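Lipase-esterase related protein (Clostridium acetobutylicum, PDB 3E0X) is of unknown function but has an alpha/beta hydrolase fold, and is probably a hydrolase of the lipase and esterase kind. Local coordinates at residues Gln58-Tyr66 / Asn170-Leu180; Lys105-Ser116 / Asn186-Val195. All coordinates share one frame; numbering follows the deposited sequence.

Interaction 1 (Gln58-Tyr66 / Asn170-Leu180); sequences QCPSTVYGY and NDLIACKLIDL
Y66 and N170 both reach the same carboxylate oxygen, D171 OD1, from different segments. The Y66 hydroxyl donates to it on the syn side (OH to OD1 2.6 Å) and N170 ND2 on the anti side, so the oxygen is gripped twice. With CG anti to the backbone N (chi1 178°), N170 extends across to the loop, where its ND2 also gives an almost straight bond to P60 O (2.8 Å, 175° at the hydrogen). An amide suits this place because its two N-H groups serve two acceptors at once. P60 CB lies over a face of the Y66 ring. A174, small enough for the backbones to close in, sets CB 3.3 Å from S61 O. Beyond it I178 packs against V63, its CD1 pressing on one face of the Y64 ring, 3.4 Å from CE2. A water joins V63 N to A174 O.

The solvent side, at exposed S61 and Y64, is looser: one water joins S61 O to N170 O, another Y64 OH to D179 N. T62 caps helix 63-76, its OG1 accepting from G65 N. D171 OD2 meanwhile accepts from H52 and G26, beside the ortho-xylene pocket and close to a probable nucleophile elbow of the alpha/beta hydrolase fold.

Interaction 2 (Lys105-Ser116 / Asn186-Val195); sequences KLPNVRKVVSLS and NIDIPVKAIV
I189 lays its CD1 methyl over V109 and V112, 3.9 Å from V109 CG1 and 4.0 Å from V112 CG2. Its CG1 stands between the backbone N and the carbonyl carbon (chi1 55°), which turns the long branch onto these valines while CG2 rests by R110 O. P190 follows, and its CD packs 3.3 Å from the same R110 oxygen; having no N-H to give, a proline fits just ahead of the paired residues, where its carbonyl takes the first bond, from V112 N.

From there strands 109-115 and 191-195 run parallel, 17° apart. K192 and S114 each use both N-H and C=O across the gap, and the ladder closes with S116 N to I194 O (2.8 Å, 173°). Beta-branched V112, V113, V191 and I194 suit such extended backbone. On one face V113 CG1 meets I194 CD1, and L115, a flexible aliphatic chain, brings CD1 to I194 CG2, both at 3.8 Å; V112 and V191 share the other with small S114 and A193.

Away from the sheet, K105, whose chain bends twice, curls NZ to D188 OD2 in a 2.8 Å salt bridge entering from above the carboxylate plane. A water links the same NZ to N186 O.

Strands 86-91 and 217-222 flank the pair, making both inner strands; helices 93-102 and 204-213 cover the V112 and V191 face, and K192 runs out to a salt bridge with E240 in helix 234-242.

In the fold
Interaction 2 belongs to the core of the central sheet, whereas interaction 1 is a partly buried junction of a loop and helix start with helix 165-177. Their centres are about 19 Å apart and they share no element, yet their segments alternate along the chain, in the order 58-66, 105-116, 170-180, 186-195, and helix 165-177 leads on to strand 191-196. Chemistry follows place. The 105-116 and 186-195 pair relies on repeated backbone bonds and aliphatic side chains, leaving its salt bridge to the exposed loops. The 58-66 and 170-180 pair, lacking a shared ladder, depends on specific side-chain bonds, aromatic packing and bridging water. Helix 93-102 touches both, receiving Y66 and D171 from interaction 1 and V112 and V191 from interaction 2.

Interaction 1 (Gln58-Tyr66 / Asn170-Leu180)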
loop_
_atom_site.group_PDB
_atom_site.type_symbol
_atom_site.label_atom_id
_atom_site.label_comp_id
_atom_site.label_asym_id
_atom_site.label_seq_id
_atom_site.Cartn_x
_atom_site.Cartn_y
_atom_site.Cartn_z
ATOM N N GLN A 58 -9.375 -4.817 16.244
ATOM C CA GLN A 58 -10.333 -4.155 15.364
ATOM C C GLN A 58 -9.568 -3.358 14.302
ATOM O O GLN A 58 -8.627 -2.622 14.622
ATOM C CB GLN A 58 -11.268 -3.235 16.182
ATOM C CG GLN A 58 -12.121 -2.218 15.402
ATOM C CD GLN A 58 -13.289 -2.833 14.658
ATOM O OE1 GLN A 58 -13.609 -4.015 14.832
ATOM N NE2 GLN A 58 -13.947 -2.014 13.825
ATOM N N CYS A 59 -9.965 -3.491 13.037
ATOM C CA CYS A 59 -9.337 -2.676 11.995
ATOM C C CYS A 59 -9.722 -1.228 12.247
ATOM O O CYS A 59 -10.903 -0.937 12.432
ATOM C CB CYS A 59 -9.862 -3.033 10.610
ATOM S SG CYS A 59 -9.571 -4.718 10.056
ATOM N N PRO A 60 -8.743 -0.308 12.281
ATOM C CA PRO A 60 -9.077 1.117 12.306
ATOM C C PRO A 60 -10.019 1.488 11.153
ATOM O O PRO A 60 -9.922 0.925 10.052
ATOM C CB PRO A 60 -7.716 1.784 12.111
ATOM C CG PRO A 60 -6.730 0.813 12.731
ATOM C CD PRO A 60 -7.283 -0.544 12.388
ATOM N N SER A 61 -10.916 2.441 11.411
ATOM C CA SER A 61 -11.928 2.823 10.430
ATOM C C SER A 61 -11.470 3.949 9.532
ATOM O O SER A 61 -12.163 4.298 8.561
ATOM C CB SER A 61 -13.215 3.275 11.108
ATOM O OG SER A 61 -13.817 2.188 11.792
ATOM N N THR A 62 -10.303 4.518 9.830
ATOM C CA THR A 62 -9.794 5.667 9.061
ATOM C C THR A 62 -8.359 5.449 8.645
ATOM O O THR A 62 -7.597 4.734 9.331
ATOM C CB THR A 62 -9.895 7.002 9.843
ATOM O OG1 THR A 62 -8.925 7.037 10.896
ATOM C CG2 THR A 62 -11.291 7.173 10.441
ATOM N N VAL A 63 -7.957 6.092 7.543
ATOM C CA VAL A 63 -6.549 5.987 7.167
ATOM C C VAL A 63 -5.657 6.601 8.257
ATOM O O VAL A 63 -4.551 6.126 8.499
ATOM C CB VAL A 63 -6.314 6.596 5.782
ATOM C CG1 VAL A 63 -4.831 6.693 5.472
ATOM C CG2 VAL A 63 -6.993 5.707 4.725
ATOM N N TYR A 64 -6.139 7.651 8.924
ATOM C CA TYR A 64 -5.408 8.226 10.054
ATOM C C TYR A 64 -5.083 7.226 11.152
ATOM O O TYR A 64 -3.999 7.259 11.729
ATOM C CB TYR A 64 -6.184 9.405 10.641
ATOM C CG TYR A 64 -6.314 10.515 9.628
ATOM C CD1 TYR A 64 -5.209 11.318 9.312
ATOM C CD2 TYR A 64 -7.522 10.766 8.970
ATOM C CE1 TYR A 64 -5.295 12.336 8.389
ATOM C CE2 TYR A 64 -7.630 11.796 8.026
ATOM C CZ TYR A 64 -6.508 12.572 7.721
ATOM O OH TYR A 64 -6.595 13.588 6.797
ATOM N N GLY A 65 -6.008 6.328 11.457
ATOM C CA GLY A 65 -5.739 5.270 12.433
ATOM C C GLY A 65 -4.584 4.397 11.988
ATOM O O GLY A 65 -3.672 4.122 12.793
ATOM N N TYR A 66 -4.628 3.938 10.725
ATOM C CA TYR A 66 -3.535 3.135 10.169
ATOM C C TYR A 66 -2.209 3.896 10.168
ATOM O O TYR A 66 -1.161 3.323 10.521
ATOM C CB TYR A 66 -3.881 2.632 8.762
ATOM C CG TYR A 66 -4.992 1.615 8.708
ATOM C CD1 TYR A 66 -4.825 0.338 9.249
ATOM C CD2 TYR A 66 -6.182 1.916 8.072
ATOM C CE1 TYR A 66 -5.840 -0.614 9.171
ATOM C CE2 TYR A 66 -7.216 0.962 7.977
ATOM C CZ TYR A 66 -7.033 -0.292 8.536
ATOM O OH TYR A 66 -8.041 -1.228 8.436
ATOM N N ASN A 170 -14.780 -2.070 5.599
ATOM C CA ASN A 170 -14.154 -1.075 6.468
ATOM C C ASN A 170 -13.104 -0.282 5.718
ATOM O O ASN A 170 -13.052 0.949 5.795
ATOM C CB ASN A 170 -13.484 -1.798 7.618
ATOM C CG ASN A 170 -12.759 -0.848 8.578
ATOM O OD1 ASN A 170 -13.359 -0.303 9.496
ATOM N ND2 ASN A 170 -11.458 -0.649 8.350
ATOM N N ASP A 171 -12.248 -1.001 5.008
ATOM C CA ASP A 171 -11.113 -0.369 4.355
ATOM C C ASP A 171 -11.542 0.500 3.173
ATOM O O ASP A 171 -10.966 1.575 2.964
ATOM C CB ASP A 171 -10.103 -1.423 3.919
ATOM C CG ASP A 171 -9.378 -2.074 5.091
ATOM O OD1 ASP A 171 -9.469 -1.560 6.233
ATOM O OD2 ASP A 171 -8.683 -3.095 4.852
ATOM N N LEU A 172 -12.541 0.064 2.392
ATOM C CA LEU A 172 -13.008 0.893 1.264
ATOM C C LEU A 172 -13.702 2.161 1.748
ATOM O O LEU A 172 -13.565 3.219 1.126
ATOM C CB LEU A 172 -13.924 0.100 0.327
ATOM C CG LEU A 172 -13.209 -0.962 -0.510
ATOM C CD1 LEU A 172 -14.202 -1.893 -1.198
ATOM C CD2 LEU A 172 -12.227 -0.350 -1.508
ATOM N N ILE A 173 -14.412 2.070 2.875
ATOM C CA ILE A 173 -14.991 3.267 3.489
ATOM C C ILE A 173 -13.864 4.207 3.951
ATOM O O ILE A 173 -13.936 5.428 3.713
ATOM C CB ILE A 173 -15.969 2.902 4.657
ATOM C CG1 ILE A 173 -17.206 2.198 4.067
ATOM C CG2 ILE A 173 -16.314 4.137 5.478
ATOM C CD1 ILE A 173 -18.161 1.560 5.091
ATOM N N ALA A 174 -12.816 3.647 4.577
ATOM C CA ALA A 174 -11.665 4.477 4.986
ATOM C C ALA A 174 -11.076 5.183 3.758
ATOM O O ALA A 174 -10.729 6.390 3.816
ATOM C CB ALA A 174 -10.610 3.619 5.682
ATOM N N CYS A 175 -11.017 4.458 2.630
ATOM C CA CYS A 175 -10.472 5.074 1.412
ATOM C C CYS A 175 -11.356 6.173 0.864
ATOM O O CYS A 175 -10.855 7.208 0.409
ATOM C CB CYS A 175 -10.241 4.023 0.334
ATOM S SG CYS A 175 -8.824 2.955 0.693
ATOM N N LYS A 176 -12.673 5.972 0.915
ATOM C CA LYS A 176 -13.573 7.001 0.421
ATOM C C LYS A 176 -13.509 8.268 1.306
ATOM O O LYS A 176 -13.738 9.379 0.814
ATOM C CB LYS A 176 -15.004 6.476 0.306
ATOM C CG LYS A 176 -15.956 7.556 -0.157
ATOM C CD LYS A 176 -17.277 7.053 -0.674
ATOM C CE LYS A 176 -18.124 8.284 -1.013
ATOM N NZ LYS A 176 -19.570 8.123 -0.740
ATOM N N LEU A 177 -13.173 8.109 2.587
ATOM C CA LEU A 177 -13.107 9.237 3.505
ATOM C C LEU A 177 -11.795 10.022 3.418
ATOM O O LEU A 177 -11.821 11.222 3.648
ATOM C CB LEU A 177 -13.287 8.762 4.937
ATOM C CG LEU A 177 -14.676 8.235 5.320
ATOM C CD1 LEU A 177 -14.636 7.617 6.729
ATOM C CD2 LEU A 177 -15.760 9.299 5.205
ATOM N N ILE A 178 -10.667 9.373 3.111
ATOM C CA ILE A 178 -9.352 10.048 3.218
ATOM C C ILE A 178 -9.130 11.144 2.168
ATOM O O ILE A 178 -9.501 10.996 0.996
ATOM C CB ILE A 178 -8.186 9.032 3.185
ATOM C CG1 ILE A 178 -6.868 9.683 3.640
ATOM C CG2 ILE A 178 -8.052 8.359 1.792
ATOM C CD1 ILE A 178 -6.860 10.261 5.095
ATOM N N ASP A 179 -8.531 12.258 2.597
ATOM C CA ASP A 179 -8.134 13.272 1.639
ATOM C C ASP A 179 -6.892 13.972 2.155
ATOM O O ASP A 179 -6.989 14.942 2.928
ATOM C CB ASP A 179 -9.277 14.265 1.425
ATOM C CG ASP A 179 -8.984 15.271 0.326
ATOM O OD1 ASP A 179 -7.815 15.333 -0.139
ATOM O OD2 ASP A 179 -9.949 15.976 -0.076
ATOM N N LEU A 180 -5.732 13.469 1.740
ATOM C CA LEU A 180 -4.453 14.069 2.138
ATOM C C LEU A 180 -3.908 15.028 1.090
ATOM O O LEU A 180 -2.771 15.475 1.203
ATOM C CB LEU A 180 -3.389 12.987 2.375
ATOM C CG LEU A 180 -3.705 11.994 3.491
ATOM C CD1 LEU A 180 -2.858 10.723 3.359
ATOM C CD2 LEU A 180 -3.547 12.646 4.848
HETATM O O HOH W 1 -14.205 2.688 7.667
HETATM O O HOH W 2 -15.495 1.482 9.677
HETATM O O HOH W 3 -9.823 7.605 6.213
HETATM O O HOH W 4 -8.748 13.481 5.254
#

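Interaction 2 (Lys105-Ser116 / Asn186-Val195)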
loop_
_atom_site.group_PDB
_atom_site.type_symbol
_atom_site.label_atom_id
_atom_site.label_comp_id
_atom_site.label_asym_id
_atom_site.label_seq_id
_atom_site.Cartn_x
_atom_site.Cartn_y
_atom_site.Cartn_z
ATOM N N LYS A 105 7.057 13.007 9.498
ATOM C CA LYS A 105 8.458 13.493 9.522
ATOM C C LYS A 105 9.308 12.659 10.491
ATOM O O LYS A 105 10.095 13.201 11.294
ATOM C CB LYS A 105 8.529 14.985 9.922
ATOM C CG LYS A 105 7.582 15.921 9.193
ATOM C CD LYS A 105 7.690 15.765 7.710
ATOM C CE LYS A 105 6.939 16.884 6.961
ATOM N NZ LYS A 105 7.534 18.224 7.224
ATOM N N LEU A 106 9.150 11.331 10.429
ATOM C CA LEU A 106 9.972 10.430 11.246
ATOM C C LEU A 106 11.415 10.483 10.768
ATOM O O LEU A 106 11.653 10.507 9.562
ATOM C CB LEU A 106 9.413 8.996 11.183
ATOM C CG LEU A 106 7.949 8.868 11.604
ATOM C CD1 LEU A 106 7.512 7.389 11.497
ATOM C CD2 LEU A 106 7.758 9.424 13.020
ATOM N N PRO A 107 12.393 10.569 11.698
ATOM C CA PRO A 107 13.756 10.861 11.236
ATOM C C PRO A 107 14.332 9.824 10.279
ATOM O O PRO A 107 15.151 10.192 9.442
ATOM C CB PRO A 107 14.578 10.960 12.545
ATOM C CG PRO A 107 13.744 10.344 13.595
ATOM C CD PRO A 107 12.316 10.548 13.168
ATOM N N ASN A 108 13.920 8.564 10.399
ATOM C CA ASN A 108 14.534 7.476 9.619
ATOM C C ASN A 108 13.798 7.082 8.343
ATOM O O ASN A 108 14.273 6.219 7.608
ATOM C CB ASN A 108 14.822 6.241 10.495
ATOM C CG ASN A 108 15.740 6.560 11.685
ATOM O OD1 ASN A 108 16.656 7.400 11.596
ATOM N ND2 ASN A 108 15.490 5.893 12.801
ATOM N N VAL A 109 12.647 7.709 8.077
ATOM C CA VAL A 109 11.909 7.428 6.860
ATOM C C VAL A 109 12.453 8.375 5.799
ATOM O O VAL A 109 12.325 9.602 5.922
ATOM C CB VAL A 109 10.392 7.615 7.057
ATOM C CG1 VAL A 109 9.673 7.524 5.705
ATOM C CG2 VAL A 109 9.871 6.548 8.014
ATOM N N ARG A 110 13.085 7.803 4.777
ATOM C CA ARG A 110 13.851 8.600 3.813
ATOM C C ARG A 110 13.185 8.749 2.444
ATOM O O ARG A 110 13.453 9.705 1.722
ATOM C CB ARG A 110 15.255 8.037 3.640
ATOM C CG ARG A 110 16.061 7.945 4.954
ATOM C CD ARG A 110 16.341 9.315 5.592
ATOM N NE ARG A 110 17.156 10.118 4.684
ATOM C CZ ARG A 110 16.895 11.387 4.340
ATOM N NH1 ARG A 110 15.860 12.046 4.873
ATOM N NH2 ARG A 110 17.675 11.990 3.449
ATOM N N LYS A 111 12.334 7.790 2.073
ATOM C CA LYS A 111 11.631 7.829 0.780
ATOM C C LYS A 111 10.328 7.070 0.932
ATOM O O LYS A 111 10.195 6.181 1.785
ATOM C CB LYS A 111 12.438 7.137 -0.321
ATOM C CG LYS A 111 13.745 7.813 -0.665
ATOM C CD LYS A 111 14.368 7.145 -1.892
ATOM C CE LYS A 111 15.712 7.820 -2.249
ATOM N NZ LYS A 111 16.636 7.737 -1.076
ATOM N N VAL A 112 9.386 7.370 0.047
ATOM C CA VAL A 112 8.125 6.642 0.025
ATOM C C VAL A 112 7.725 6.290 -1.399
ATOM O O VAL A 112 7.929 7.076 -2.316
ATOM C CB VAL A 112 7.006 7.484 0.713
ATOM C CG1 VAL A 112 5.613 6.982 0.365
ATOM C CG2 VAL A 112 7.259 7.573 2.216
ATOM N N VAL A 113 7.147 5.090 -1.567
ATOM C CA VAL A 113 6.561 4.686 -2.833
ATOM C C VAL A 113 5.080 4.380 -2.624
ATOM O O VAL A 113 4.709 3.605 -1.726
ATOM C CB VAL A 113 7.232 3.406 -3.343
ATOM C CG1 VAL A 113 6.570 2.921 -4.625
ATOM C CG2 VAL A 113 8.732 3.641 -3.578
ATOM N N SER A 114 4.253 4.981 -3.474
ATOM C CA SER A 114 2.824 4.681 -3.493
ATOM C C SER A 114 2.543 3.851 -4.731
ATOM O O SER A 114 2.646 4.362 -5.861
ATOM C CB SER A 114 1.985 5.970 -3.510
ATOM O OG SER A 114 0.594 5.681 -3.691
ATOM N N LEU A 115 2.207 2.583 -4.511
ATOM C CA LEU A 115 2.005 1.623 -5.583
ATOM C C LEU A 115 0.497 1.401 -5.733
ATOM O O LEU A 115 -0.156 0.923 -4.793
ATOM C CB LEU A 115 2.692 0.319 -5.170
ATOM C CG LEU A 115 2.552 -0.939 -6.009
ATOM C CD1 LEU A 115 2.978 -0.647 -7.425
ATOM C CD2 LEU A 115 3.393 -2.045 -5.357
ATOM N N SER A 116 -0.052 1.772 -6.892
ATOM C CA SER A 116 -1.491 1.627 -7.123
ATOM C C SER A 116 -2.280 2.212 -5.940
ATOM O O SER A 116 -3.137 1.544 -5.341
ATOM C CB SER A 116 -1.862 0.160 -7.368
ATOM O OG SER A 116 -0.987 -0.450 -8.298
ATOM N N ASN A 186 3.602 19.342 1.720
ATOM C CA ASN A 186 4.397 19.409 2.945
ATOM C C ASN A 186 5.344 18.226 3.122
ATOM O O ASN A 186 6.083 18.177 4.096
ATOM C CB ASN A 186 3.462 19.535 4.161
ATOM C CG ASN A 186 2.639 20.819 4.132
ATOM O OD1 ASN A 186 1.419 20.806 4.351
ATOM N ND2 ASN A 186 3.296 21.926 3.834
ATOM N N ILE A 187 5.319 17.275 2.190
ATOM C CA ILE A 187 6.232 16.142 2.275
ATOM C C ILE A 187 7.621 16.585 1.819
ATOM O O ILE A 187 7.780 17.061 0.686
ATOM C CB ILE A 187 5.735 14.949 1.440
ATOM C CG1 ILE A 187 4.464 14.364 2.082
ATOM C CG2 ILE A 187 6.838 13.889 1.334
ATOM C CD1 ILE A 187 3.731 13.299 1.240
ATOM N N ASP A 188 8.611 16.371 2.692
ATOM C CA ASP A 188 9.999 16.839 2.492
ATOM C C ASP A 188 10.899 15.851 1.733
ATOM O O ASP A 188 11.959 16.213 1.223
ATOM C CB ASP A 188 10.687 17.102 3.854
ATOM C CG ASP A 188 10.033 18.211 4.679
ATOM O OD1 ASP A 188 9.644 19.263 4.121
ATOM O OD2 ASP A 188 9.973 18.036 5.921
ATOM N N ILE A 189 10.504 14.579 1.730
ATOM C CA ILE A 189 11.321 13.487 1.190
ATOM C C ILE A 189 10.833 13.083 -0.192
ATOM O O ILE A 189 9.727 13.469 -0.593
ATOM C CB ILE A 189 11.292 12.263 2.138
ATOM C CG1 ILE A 189 9.847 11.829 2.411
ATOM C CG2 ILE A 189 12.079 12.581 3.459
ATOM C CD1 ILE A 189 9.774 10.546 3.244
ATOM N N PRO A 190 11.662 12.325 -0.941
ATOM C CA PRO A 190 11.238 11.869 -2.290
ATOM C C PRO A 190 10.074 10.871 -2.241
ATOM O O PRO A 190 10.003 9.990 -1.370
ATOM C CB PRO A 190 12.498 11.231 -2.878
ATOM C CG PRO A 190 13.671 11.769 -1.992
ATOM C CD PRO A 190 13.052 11.937 -0.618
ATOM N N VAL A 191 9.150 11.037 -3.182
ATOM C CA VAL A 191 7.983 10.159 -3.297
ATOM C C VAL A 191 7.890 9.678 -4.726
ATOM O O VAL A 191 8.036 10.483 -5.651
ATOM C CB VAL A 191 6.682 10.945 -2.974
ATOM C CG1 VAL A 191 5.437 10.096 -3.263
ATOM C CG2 VAL A 191 6.661 11.366 -1.511
ATOM N N LYS A 192 7.684 8.373 -4.910
ATOM C CA LYS A 192 7.443 7.857 -6.267
ATOM C C LYS A 192 6.092 7.174 -6.312
ATOM O O LYS A 192 5.777 6.400 -5.411
ATOM C CB LYS A 192 8.513 6.844 -6.722
ATOM C CG LYS A 192 8.280 6.270 -8.104
ATOM C CD LYS A 192 9.521 5.600 -8.638
ATOM C CE LYS A 192 9.287 5.179 -10.072
ATOM N NZ LYS A 192 10.517 4.568 -10.669
ATOM N N ALA A 193 5.299 7.467 -7.340
ATOM C CA ALA A 193 4.026 6.786 -7.533
ATOM C C ALA A 193 4.205 5.819 -8.707
ATOM O O ALA A 193 4.836 6.184 -9.715
ATOM C CB ALA A 193 2.933 7.789 -7.824
ATOM N N ILE A 194 3.651 4.604 -8.590
ATOM C CA ILE A 194 3.736 3.570 -9.641
ATOM C C ILE A 194 2.320 3.043 -9.815
ATOM O O ILE A 194 1.682 2.688 -8.828
ATOM C CB ILE A 194 4.650 2.393 -9.213
ATOM C CG1 ILE A 194 6.078 2.879 -8.985
ATOM C CG2 ILE A 194 4.646 1.303 -10.293
ATOM C CD1 ILE A 194 6.937 1.831 -8.272
ATOM N N VAL A 195 1.831 2.975 -11.055
ATOM C CA VAL A 195 0.421 2.605 -11.280
ATOM C C VAL A 195 0.259 2.132 -12.718
ATOM O O VAL A 195 1.072 2.477 -13.571
ATOM C CB VAL A 195 -0.509 3.833 -11.036
ATOM C CG1 VAL A 195 -0.307 4.915 -12.079
ATOM C CG2 VAL A 195 -1.978 3.442 -10.940
HETATM O O HOH W 5 6.318 20.455 6.087
#